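Local atomic coordinates of inositol-1-monophosphatase (PDB entry 5ZHH), a protein that probably hydrolyses inositol monophosphates to free inositol and phosphate. Residues Leu4-Leu16 with Ile106-Tyr120. Numbering follows the deposited sequence.
Sequences LQTFLDIATEAAL and IGLLINGVPQVGVIY
Leu16 lays its CD2 methyl squarely over the ring of Tyr120, 3.7 Å from the centroid and 8° off the normal, a CH-pi contact at one end of a largely apolar interface. Tyr120 carries its CG anti to the backbone N (chi1 -179°), which extends the ring beneath Leu16, while its OH is hydrogen-bonded to Asp125. With an alanine in place of the tyrosine, the Leu16 methyl would probably lose the ring it rests on and Asp125 its hydroxyl partner.

Next along the helix, alanines suit the close approach to the strands because their single methyl fits against the branched Val118 and Ile106. The CB of Ala15 sits 3.5 Å from Val118 CG1, and the other branch, CG2, is shared by Ala11 and Leu8, lying 3.6 Å from Leu8 CD1. From the neighbouring strand Ile106 sets CD1 against the helix backbone at Ala11 O and Ala15 N and against the CB of Ala14, 3.7 Å away. Thr12 turns its hydroxyl back to Leu8 O (OG1 to O, 2.7 Å); this carbonyl also accepts the Thr12 amide from the opposite face, and Arg129 is a further partner of the hydroxyl.

Larger side chains take over toward the hairpin turn. Valine suits position 116 because its two methyls serve two neighbours at once, CG1 lying under the backbone of Leu8 and CG2 meeting Phe7 near its ring plane. The broad Phe7 ring takes Leu108 CD2 obliquely, 3.6 Å from its CD2, and Phe62 edge-to-face. Leu4 CD2 reaches Ile110 CD1, also at 3.6 Å.

Helix 4-16 runs 20° from strand 113-120, 8.1 Å between axes, over an antiparallel hairpin with a type I' turn and a classic bulge where Gln115 and Val116 face Leu108. This is helix-on-sheet packing within the layered alpha/beta fold of the inositol monophosphatase family.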
ATOM      1  N   LEU A   4       6.692  15.929  25.899  1.00 42.23           N
ATOM      2  CA  LEU A   4       7.161  15.826  24.522  1.00 37.52           C
ATOM      3  C   LEU A   4       6.222  14.972  23.682  1.00 35.43           C
ATOM      4  O   LEU A   4       6.112  15.178  22.467  1.00 32.63           O
ATOM      5  CB  LEU A   4       8.585  15.273  24.487  1.00 39.78           C
ATOM      6  CG  LEU A   4       9.594  16.259  25.081  1.00 41.35           C
ATOM      7  CD1 LEU A   4      11.007  15.688  25.062  1.00 44.50           C
ATOM      8  CD2 LEU A   4       9.525  17.589  24.348  1.00 41.74           C
ATOM      9  N   GLN A   5       5.571  13.987  24.307  1.00 34.97           N
ATOM     10  CA  GLN A   5       4.625  13.140  23.587  1.00 32.07           C
ATOM     11  C   GLN A   5       3.459  13.956  23.042  1.00 29.69           C
ATOM     12  O   GLN A   5       2.976  13.701  21.934  1.00 28.19           O
ATOM     13  CB  GLN A   5       4.120  12.029  24.506  1.00 32.32           C
ATOM     14  CG  GLN A   5       3.218  11.020  23.824  1.00 33.78           C
ATOM     15  CD  GLN A   5       3.989  10.110  22.890  1.00 36.16           C
ATOM     16  OE1 GLN A   5       4.917   9.419  23.313  1.00 38.18           O
ATOM     17  NE2 GLN A   5       3.607  10.098  21.617  1.00 34.99           N
ATOM     18  N   THR A   6       2.994  14.945  23.808  1.00 30.87           N
ATOM     19  CA  THR A   6       1.935  15.823  23.317  1.00 29.95           C
ATOM     20  C   THR A   6       2.395  16.599  22.087  1.00 31.12           C
ATOM     21  O   THR A   6       1.656  16.706  21.100  1.00 29.81           O
ATOM     22  CB  THR A   6       1.502  16.777  24.433  1.00 32.12           C
ATOM     23  OG1 THR A   6       0.875  16.025  25.474  1.00 32.39           O
ATOM     24  CG2 THR A   6       0.522  17.826  23.913  1.00 35.53           C
ATOM     25  N   PHE A   7       3.626  17.126  22.120  1.00 30.08           N
ATOM     26  CA  PHE A   7       4.173  17.803  20.950  1.00 28.74           C
ATOM     27  C   PHE A   7       4.280  16.851  19.771  1.00 28.36           C
ATOM     28  O   PHE A   7       3.933  17.207  18.639  1.00 30.01           O
ATOM     29  CB  PHE A   7       5.554  18.380  21.269  1.00 27.51           C
ATOM     30  CG  PHE A   7       5.543  19.417  22.345  1.00 30.56           C
ATOM     31  CD1 PHE A   7       4.457  20.251  22.503  1.00 33.77           C
ATOM     32  CD2 PHE A   7       6.622  19.554  23.201  1.00 34.39           C
ATOM     33  CE1 PHE A   7       4.444  21.215  23.500  1.00 37.80           C
ATOM     34  CE2 PHE A   7       6.618  20.517  24.197  1.00 38.75           C
ATOM     35  CZ  PHE A   7       5.527  21.346  24.349  1.00 40.23           C
ATOM     36  N   LEU A   8       4.749  15.629  20.029  1.00 27.37           N
ATOM     37  CA  LEU A   8       4.939  14.647  18.968  1.00 25.67           C
ATOM     38  C   LEU A   8       3.610  14.220  18.352  1.00 26.64           C
ATOM     39  O   LEU A   8       3.524  14.003  17.134  1.00 27.58           O
ATOM     40  CB  LEU A   8       5.700  13.442  19.526  1.00 27.96           C
ATOM     41  CG  LEU A   8       5.934  12.280  18.568  1.00 29.82           C
ATOM     42  CD1 LEU A   8       6.779  12.749  17.392  1.00 27.57           C
ATOM     43  CD2 LEU A   8       6.589  11.107  19.284  1.00 31.98           C
ATOM     44  N   ASP A   9       2.570  14.071  19.178  1.00 27.82           N
ATOM     45  CA  ASP A   9       1.250  13.723  18.662  1.00 27.60           C
ATOM     46  C   ASP A   9       0.766  14.757  17.655  1.00 25.84           C
ATOM     47  O   ASP A   9       0.216  14.408  16.607  1.00 27.34           O
ATOM     48  CB  ASP A   9       0.235  13.602  19.806  1.00 29.16           C
ATOM     49  CG  ASP A   9       0.458  12.382  20.675  1.00 32.24           C
ATOM     50  OD1 ASP A   9       1.192  11.460  20.260  1.00 33.81           O
ATOM     51  OD2 ASP A   9      -0.118  12.348  21.783  1.00 31.44           O
ATOM     52  N   ILE A  10       0.923  16.043  17.982  1.00 26.79           N
ATOM     53  CA  ILE A  10       0.397  17.095  17.118  1.00 27.39           C
ATOM     54  C   ILE A  10       1.247  17.237  15.861  1.00 27.22           C
ATOM     55  O   ILE A  10       0.723  17.441  14.758  1.00 28.62           O
ATOM     56  CB  ILE A  10       0.309  18.424  17.890  1.00 29.34           C
ATOM     57  CG1 ILE A  10      -0.699  18.302  19.028  1.00 33.93           C
ATOM     58  CG2 ILE A  10      -0.090  19.554  16.952  1.00 31.13           C
ATOM     59  CD1 ILE A  10      -2.012  17.734  18.597  1.00 35.00           C
ATOM     60  N   ALA A  11       2.568  17.141  16.002  1.00 24.46           N
ATOM     61  CA  ALA A  11       3.426  17.198  14.821  1.00 24.87           C
ATOM     62  C   ALA A  11       3.126  16.049  13.867  1.00 27.16           C
ATOM     63  O   ALA A  11       3.193  16.219  12.643  1.00 27.04           O
ATOM     64  CB  ALA A  11       4.896  17.174  15.235  1.00 25.79           C
ATOM     65  N   THR A  12       2.782  14.879  14.406  1.00 26.71           N
ATOM     66  CA  THR A  12       2.449  13.744  13.551  1.00 25.92           C
ATOM     67  C   THR A  12       1.194  14.029  12.735  1.00 27.61           C
ATOM     68  O   THR A  12       1.167  13.813  11.517  1.00 24.06           O
ATOM     69  CB  THR A  12       2.270  12.484  14.398  1.00 27.75           C
ATOM     70  OG1 THR A  12       3.478  12.226  15.130  1.00 27.01           O
ATOM     71  CG2 THR A  12       1.968  11.295  13.510  1.00 25.89           C
ATOM     72  N   GLU A  13       0.141  14.532  13.387  1.00 29.06           N
ATOM     73  CA  GLU A  13      -1.088  14.826  12.656  1.00 27.99           C
ATOM     74  C   GLU A  13      -0.872  15.957  11.656  1.00 28.17           C
ATOM     75  O   GLU A  13      -1.408  15.920  10.544  1.00 27.50           O
ATOM     76  CB  GLU A  13      -2.220  15.157  13.635  1.00 30.87           C
ATOM     77  CG  GLU A  13      -3.521  15.665  12.995  1.00 34.26           C
ATOM     78  CD  GLU A  13      -4.255  14.622  12.147  1.00 36.64           C
ATOM     79  OE1 GLU A  13      -3.897  13.426  12.197  1.00 36.72           O
ATOM     80  OE2 GLU A  13      -5.211  15.006  11.435  1.00 36.12           O
ATOM     81  N   ALA A  14      -0.052  16.948  12.011  1.00 30.14           N
ATOM     82  CA  ALA A  14       0.257  18.009  11.057  1.00 28.84           C
ATOM     83  C   ALA A  14       0.991  17.452   9.842  1.00 27.13           C
ATOM     84  O   ALA A  14       0.699  17.830   8.703  1.00 27.36           O
ATOM     85  CB  ALA A  14       1.076  19.106  11.735  1.00 27.06           C
ATOM     86  N   ALA A  15       1.926  16.528  10.066  1.00 28.18           N
ATOM     87  CA  ALA A  15       2.678  15.942   8.961  1.00 28.03           C
ATOM     88  C   ALA A  15       1.786  15.094   8.063  1.00 28.41           C
ATOM     89  O   ALA A  15       1.910  15.138   6.832  1.00 28.66           O
ATOM     90  CB  ALA A  15       3.827  15.098   9.508  1.00 24.35           C
ATOM     91  N   LEU A  16       0.892  14.300   8.663  1.00 26.24           N
ATOM     92  CA  LEU A  16       0.004  13.457   7.871  1.00 28.05           C
ATOM     93  C   LEU A  16      -1.005  14.291   7.094  1.00 31.17           C
ATOM     94  O   LEU A  16      -1.298  13.993   5.930  1.00 31.25           O
ATOM     95  CB  LEU A  16      -0.710  12.453   8.774  1.00 26.85           C
ATOM     96  CG  LEU A  16       0.221  11.422   9.411  1.00 26.80           C
ATOM     97  CD1 LEU A  16      -0.555  10.518  10.362  1.00 23.79           C
ATOM     98  CD2 LEU A  16       0.937  10.604   8.334  1.00 26.41           C
ATOM     99  N   ILE A 106       8.827  18.408  10.166  1.00 26.02           N
ATOM    100  CA  ILE A 106       8.301  19.222  11.261  1.00 25.13           C
ATOM    101  C   ILE A 106       9.150  18.949  12.495  1.00 25.43           C
ATOM    102  O   ILE A 106       9.056  17.869  13.090  1.00 26.79           O
ATOM    103  CB  ILE A 106       6.825  18.916  11.544  1.00 27.49           C
ATOM    104  CG1 ILE A 106       5.982  19.192  10.296  1.00 30.00           C
ATOM    105  CG2 ILE A 106       6.332  19.731  12.728  1.00 29.36           C
ATOM    106  CD1 ILE A 106       4.517  18.851  10.462  1.00 29.84           C
ATOM    107  N   GLY A 107       9.967  19.918  12.890  1.00 27.06           N
ATOM    108  CA  GLY A 107      10.833  19.769  14.042  1.00 24.12           C
ATOM    109  C   GLY A 107      10.559  20.853  15.064  1.00 27.95           C
ATOM    110  O   GLY A 107      10.155  21.966  14.721  1.00 31.32           O
ATOM    111  N   LEU A 108      10.772  20.517  16.331  1.00 25.33           N
ATOM    112  CA  LEU A 108      10.592  21.468  17.417  1.00 26.81           C
ATOM    113  C   LEU A 108      11.926  21.666  18.113  1.00 30.30           C
ATOM    114  O   LEU A 108      12.541  20.694  18.568  1.00 28.45           O
ATOM    115  CB  LEU A 108       9.527  20.998  18.413  1.00 29.35           C
ATOM    116  CG  LEU A 108       9.433  21.870  19.674  1.00 30.69           C
ATOM    117  CD1 LEU A 108       9.027  23.295  19.309  1.00 29.22           C
ATOM    118  CD2 LEU A 108       8.449  21.281  20.689  1.00 33.66           C
ATOM    119  N   LEU A 109      12.361  22.923  18.191  1.00 30.92           N
ATOM    120  CA  LEU A 109      13.514  23.332  18.980  1.00 34.41           C
ATOM    121  C   LEU A 109      13.031  23.820  20.340  1.00 36.77           C
ATOM    122  O   LEU A 109      12.152  24.688  20.420  1.00 34.91           O
ATOM    123  CB  LEU A 109      14.300  24.448  18.280  1.00 32.88           C
ATOM    124  CG  LEU A 109      14.919  24.186  16.906  1.00 34.70           C
ATOM    125  CD1 LEU A 109      15.147  25.502  16.173  1.00 35.69           C
ATOM    126  CD2 LEU A 109      16.239  23.427  17.044  1.00 35.47           C
ATOM    127  N   ILE A 110      13.583  23.250  21.402  1.00 37.48           N
ATOM    128  CA  ILE A 110      13.328  23.709  22.761  1.00 37.70           C
ATOM    129  C   ILE A 110      14.616  24.347  23.265  1.00 40.57           C
ATOM    130  O   ILE A 110      15.643  23.668  23.414  1.00 35.80           O
ATOM    131  CB  ILE A 110      12.846  22.576  23.673  1.00 38.26           C
ATOM    132  CG1 ILE A 110      11.556  21.983  23.099  1.00 37.73           C
ATOM    133  CG2 ILE A 110      12.633  23.093  25.093  1.00 40.05           C
ATOM    134  CD1 ILE A 110      10.983  20.828  23.896  1.00 40.01           C
ATOM    135  N   ASN A 111      14.568  25.662  23.488  1.00 42.10           N
ATOM    136  CA  ASN A 111      15.751  26.445  23.830  1.00 42.91           C
ATOM    137  C   ASN A 111      16.853  26.220  22.797  1.00 41.92           C
ATOM    138  O   ASN A 111      18.033  26.084  23.128  1.00 40.07           O
ATOM    139  CB  ASN A 111      16.230  26.118  25.246  1.00 46.72           C
ATOM    140  CG  ASN A 111      15.198  26.475  26.310  1.00 49.32           C
ATOM    141  OD1 ASN A 111      14.568  27.532  26.256  1.00 49.91           O
ATOM    142  ND2 ASN A 111      14.995  25.571  27.261  1.00 50.49           N
ATOM    143  N   GLY A 112      16.454  26.191  21.524  1.00 39.05           N
ATOM    144  CA  GLY A 112      17.374  26.041  20.414  1.00 39.23           C
ATOM    145  C   GLY A 112      17.925  24.656  20.176  1.00 37.85           C
ATOM    146  O   GLY A 112      18.855  24.505  19.380  1.00 36.48           O
ATOM    147  N   VAL A 113      17.375  23.625  20.834  1.00 36.73           N
ATOM    148  CA  VAL A 113      17.868  22.260  20.730  1.00 38.47           C
ATOM    149  C   VAL A 113      16.781  21.401  20.115  1.00 36.87           C
ATOM    150  O   VAL A 113      15.639  21.432  20.574  1.00 38.71           O
ATOM    151  CB  VAL A 113      18.284  21.685  22.104  1.00 43.02           C
ATOM    152  CG1 VAL A 113      18.829  20.270  21.936  1.00 43.11           C
ATOM    153  CG2 VAL A 113      19.321  22.591  22.760  1.00 44.64           C
ATOM    154  N   PRO A 114      17.081  20.611  19.076  1.00 33.40           N
ATOM    155  CA  PRO A 114      16.062  19.723  18.494  1.00 32.20           C
ATOM    156  C   PRO A 114      15.590  18.677  19.495  1.00 31.28           C
ATOM    157  O   PRO A 114      16.389  17.933  20.065  1.00 31.49           O
ATOM    158  CB  PRO A 114      16.793  19.075  17.310  1.00 31.75           C
ATOM    159  CG  PRO A 114      17.936  20.020  16.992  1.00 32.59           C
ATOM    160  CD  PRO A 114      18.348  20.589  18.322  1.00 30.76           C
ATOM    161  N   GLN A 115      14.274  18.620  19.709  1.00 30.27           N
ATOM    162  CA  GLN A 115      13.703  17.705  20.692  1.00 29.73           C
ATOM    163  C   GLN A 115      12.521  16.892  20.189  1.00 31.11           C
ATOM    164  O   GLN A 115      12.213  15.857  20.799  1.00 30.55           O
ATOM    165  CB  GLN A 115      13.265  18.473  21.948  1.00 34.19           C
ATOM    166  CG  GLN A 115      14.415  19.038  22.767  1.00 36.98           C
ATOM    167  CD  GLN A 115      15.164  17.972  23.550  1.00 39.09           C
ATOM    168  OE1 GLN A 115      14.800  17.645  24.680  1.00 41.42           O
ATOM    169  NE2 GLN A 115      16.221  17.433  22.957  1.00 36.75           N
ATOM    170  N   VAL A 116      11.825  17.331  19.144  1.00 30.12           N
ATOM    171  CA  VAL A 116      10.721  16.580  18.553  1.00 32.21           C
ATOM    172  C   VAL A 116      10.868  16.632  17.044  1.00 32.35           C
ATOM    173  O   VAL A 116      11.123  17.698  16.474  1.00 32.22           O
ATOM    174  CB  VAL A 116       9.342  17.138  18.965  1.00 33.39           C
ATOM    175  CG1 VAL A 116       8.230  16.325  18.314  1.00 29.75           C
ATOM    176  CG2 VAL A 116       9.191  17.148  20.477  1.00 35.08           C
ATOM    177  N   GLY A 117      10.681  15.488  16.392  1.00 28.65           N
ATOM    178  CA  GLY A 117      10.804  15.459  14.950  1.00 29.27           C
ATOM    179  C   GLY A 117       9.857  14.495  14.268  1.00 29.60           C
ATOM    180  O   GLY A 117       9.707  13.346  14.695  1.00 28.45           O
ATOM    181  N   VAL A 118       9.198  14.965  13.215  1.00 26.48           N
ATOM    182  CA  VAL A 118       8.384  14.117  12.355  1.00 24.31           C
ATOM    183  C   VAL A 118       8.765  14.395  10.910  1.00 24.35           C
ATOM    184  O   VAL A 118       8.817  15.556  10.489  1.00 26.20           O
ATOM    185  CB  VAL A 118       6.872  14.338  12.563  1.00 26.31           C
ATOM    186  CG1 VAL A 118       6.101  13.447  11.618  1.00 25.65           C
ATOM    187  CG2 VAL A 118       6.476  14.031  14.009  1.00 23.64           C
ATOM    188  N   ILE A 119       9.037  13.331  10.158  1.00 24.31           N
ATOM    189  CA  ILE A 119       9.350  13.413   8.736  1.00 23.75           C
ATOM    190  C   ILE A 119       8.450  12.423   8.019  1.00 25.73           C
ATOM    191  O   ILE A 119       8.462  11.228   8.337  1.00 26.61           O
ATOM    192  CB  ILE A 119      10.833  13.106   8.464  1.00 25.39           C
ATOM    193  CG1 ILE A 119      11.703  14.151   9.159  1.00 22.50           C
ATOM    194  CG2 ILE A 119      11.124  13.071   6.964  1.00 26.92           C
ATOM    195  CD1 ILE A 119      13.183  13.759   9.252  1.00 21.08           C
ATOM    196  N   TYR A 120       7.659  12.914   7.071  1.00 23.95           N
ATOM    197  CA  TYR A 120       6.671  12.086   6.394  1.00 25.07           C
ATOM    198  C   TYR A 120       6.881  12.156   4.890  1.00 25.13           C
ATOM    199  O   TYR A 120       6.762  13.230   4.292  1.00 24.86           O
ATOM    200  CB  TYR A 120       5.244  12.513   6.752  1.00 26.33           C
ATOM    201  CG  TYR A 120       4.186  11.672   6.082  1.00 25.87           C
ATOM    202  CD1 TYR A 120       4.216  10.287   6.177  1.00 25.31           C
ATOM    203  CD2 TYR A 120       3.162  12.260   5.346  1.00 27.52           C
ATOM    204  CE1 TYR A 120       3.250   9.504   5.564  1.00 26.19           C
ATOM    205  CE2 TYR A 120       2.190  11.482   4.723  1.00 31.09           C
ATOM    206  CZ  TYR A 120       2.246  10.108   4.837  1.00 29.73           C
ATOM    207  OH  TYR A 120       1.300   9.327   4.226  1.00 34.91           O
TER